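Local atomic coordinates of oxidoreductase (Corynebacterium diphtheriae, PDB entry 3K1Y), a protein that probably binds FMN and works as an oxidoreductase of the NADPH-dependent FMN reductase family. Residues A[25-30]-A[90-95]. Sequence-based numbering, arbitrary orientation.
Sequences SSTRQI and VVATPV. With SO4 (sulfate ion), chain G.
Thr27, in the first turn of helix 26-44, packs onto Ala92 and Pro94, toward the C-terminal side of a flavodoxin-like sheet of five parallel strands. The axes of helix 26-30 and strand 90-94 run nearly antiparallel at 152° and approach to 7.6 Å, as expected of a helix returning across the sheet from the edge where the strands end. From CB, which points toward the strand, the Thr27 side chain forks. CG2, anti to the backbone N, drops onto the strand backbone: it lies 3.4 Å from Ala92 CB and equally near the Ala92 carbonyl, with Thr93 N just beyond. OG1 reaches over the proline ring, 3.2 Å from Pro94 CD, and donates to sulfate O1 at 2.8 Å. One branch thus packs against the strand, while the other joins the anion site. One turn on, Ile30 CG2 touches Ala92 CB more loosely, and its side chain also packs on Val156 and Ala158 of strand 150-159. The sulfate, probably from the crystallisation liquor, sits at the helix N-terminus, held by Ser26 N at 3.1 Å and, beyond this turn, by Ser22 N; Ser25 OG lies so close to sulfate O3 that the distance is doubtful. The helix dipole probably adds to its hold. Such a site, on the loop after the first strand, is consistent with where flavodoxin-like proteins bind the FMN phosphate. Ser25 is also the N-cap: OG, anti to its own backbone N, accepts a bond from Arg28 N and a weak one from Thr27 N. On the strand side, Thr93 points away from the helix, and its OG1 donates in the carbonyl plane to a lone pair of Pro94 O, 2.8 Å away.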
loop_
_atom_site.group_PDB
_atom_site.type_symbol
_atom_site.label_atom_id
_atom_site.label_comp_id
_atom_site.label_asym_id
_atom_site.label_seq_id
_atom_site.Cartn_x
_atom_site.Cartn_y
_atom_site.Cartn_z
ATOM N N SER A 25 19.804 -13.993 -14.868
ATOM C CA SER A 25 18.747 -13.346 -14.090
ATOM C C SER A 25 19.087 -11.925 -13.669
ATOM O O SER A 25 20.091 -11.698 -12.997
ATOM C CB SER A 25 18.427 -14.173 -12.836
ATOM O OG SER A 25 17.636 -13.431 -11.925
ATOM N N SER A 26 18.241 -10.974 -14.059
ATOM C CA SER A 26 18.444 -9.574 -13.695
ATOM C C SER A 26 18.282 -9.392 -12.191
ATOM O O SER A 26 18.868 -8.478 -11.607
ATOM C CB SER A 26 17.437 -8.667 -14.408
ATOM O OG SER A 26 17.680 -8.618 -15.795
ATOM N N THR A 27 17.478 -10.246 -11.563
ATOM C CA THR A 27 17.281 -10.142 -10.118
ATOM C C THR A 27 18.548 -10.600 -9.393
ATOM O O THR A 27 18.938 -10.013 -8.377
ATOM C CB THR A 27 16.100 -11.003 -9.611
ATOM O OG1 THR A 27 14.904 -10.664 -10.318
ATOM C CG2 THR A 27 15.878 -10.748 -8.142
ATOM N N ARG A 28 19.190 -11.643 -9.917
ATOM C CA ARG A 28 20.413 -12.143 -9.304
ATOM C C ARG A 28 21.554 -11.155 -9.511
ATOM O O ARG A 28 22.480 -11.090 -8.701
ATOM C CB ARG A 28 20.797 -13.510 -9.879
ATOM C CG ARG A 28 22.156 -14.041 -9.397
ATOM C CD ARG A 28 22.285 -13.959 -7.878
ATOM N NE ARG A 28 23.475 -14.637 -7.371
ATOM C CZ ARG A 28 23.681 -15.948 -7.469
ATOM N NH1 ARG A 28 22.778 -16.721 -8.057
ATOM N NH2 ARG A 28 24.784 -16.492 -6.975
ATOM N N GLN A 29 21.479 -10.379 -10.588
ATOM C CA GLN A 29 22.519 -9.394 -10.879
ATOM C C GLN A 29 22.515 -8.217 -9.893
ATOM O O GLN A 29 23.577 -7.810 -9.412
ATOM C CB GLN A 29 22.386 -8.891 -12.318
ATOM C CG GLN A 29 22.485 -10.021 -13.340
ATOM C CD GLN A 29 22.265 -9.570 -14.780
ATOM O OE1 GLN A 29 21.268 -8.913 -15.097
ATOM N NE2 GLN A 29 23.190 -9.940 -15.660
ATOM N N ILE A 30 21.343 -7.670 -9.575
ATOM C CA ILE A 30 21.318 -6.559 -8.634
ATOM C C ILE A 30 21.592 -7.101 -7.238
ATOM O O ILE A 30 22.176 -6.421 -6.395
ATOM C CB ILE A 30 19.971 -5.804 -8.641
ATOM C CG1 ILE A 30 20.053 -4.645 -7.651
ATOM C CG2 ILE A 30 18.814 -6.753 -8.295
ATOM C CD1 ILE A 30 18.849 -3.755 -7.644
ATOM N N VAL A 90 19.555 -9.793 2.434
ATOM C CA VAL A 90 19.221 -9.053 1.230
ATOM C C VAL A 90 18.179 -9.873 0.475
ATOM O O VAL A 90 18.335 -11.085 0.308
ATOM C CB VAL A 90 20.454 -8.859 0.330
ATOM C CG1 VAL A 90 20.037 -8.232 -1.004
ATOM C CG2 VAL A 90 21.461 -7.980 1.042
ATOM N N VAL A 91 17.111 -9.210 0.043
ATOM C CA VAL A 91 16.045 -9.867 -0.696
ATOM C C VAL A 91 15.809 -9.108 -1.992
ATOM O O VAL A 91 15.668 -7.884 -1.992
ATOM C CB VAL A 91 14.709 -9.930 0.117
ATOM C CG1 VAL A 91 14.897 -10.790 1.354
ATOM C CG2 VAL A 91 14.240 -8.519 0.507
ATOM N N ALA A 92 15.786 -9.839 -3.098
ATOM C CA ALA A 92 15.589 -9.227 -4.400
ATOM C C ALA A 92 14.496 -9.981 -5.122
ATOM O O ALA A 92 14.456 -11.210 -5.095
ATOM C CB ALA A 92 16.875 -9.276 -5.209
ATOM N N THR A 93 13.605 -9.241 -5.768
ATOM C CA THR A 93 12.517 -9.870 -6.486
ATOM C C THR A 93 12.180 -9.177 -7.788
ATOM O O THR A 93 12.250 -7.954 -7.893
ATOM C CB THR A 93 11.207 -9.890 -5.644
ATOM O OG1 THR A 93 10.180 -10.578 -6.370
ATOM C CG2 THR A 93 10.717 -8.461 -5.378
ATOM N N PRO A 94 11.870 -9.963 -8.821
ATOM C CA PRO A 94 11.500 -9.332 -10.084
ATOM C C PRO A 94 10.083 -8.831 -9.777
ATOM O O PRO A 94 9.543 -9.111 -8.703
ATOM C CB PRO A 94 11.518 -10.495 -11.078
ATOM C CG PRO A 94 11.294 -11.700 -10.213
ATOM C CD PRO A 94 12.117 -11.403 -8.999
ATOM N N VAL A 95 9.475 -8.083 -10.681
ATOM C CA VAL A 95 8.136 -7.594 -10.409
ATOM C C VAL A 95 7.150 -8.257 -11.342
ATOM O O VAL A 95 7.230 -8.095 -12.555
ATOM C CB VAL A 95 8.050 -6.073 -10.572
ATOM C CG1 VAL A 95 6.666 -5.584 -10.123
ATOM C CG2 VAL A 95 9.157 -5.404 -9.766
HETATM S S SO4 G . 14.787 -12.154 -13.877
HETATM O O1 SO4 G . 14.757 -11.055 -13.067
HETATM O O2 SO4 G . 15.386 -11.675 -15.049
HETATM O O3 SO4 G . 15.540 -13.153 -13.288
HETATM O O4 SO4 G . 13.500 -12.657 -14.087
#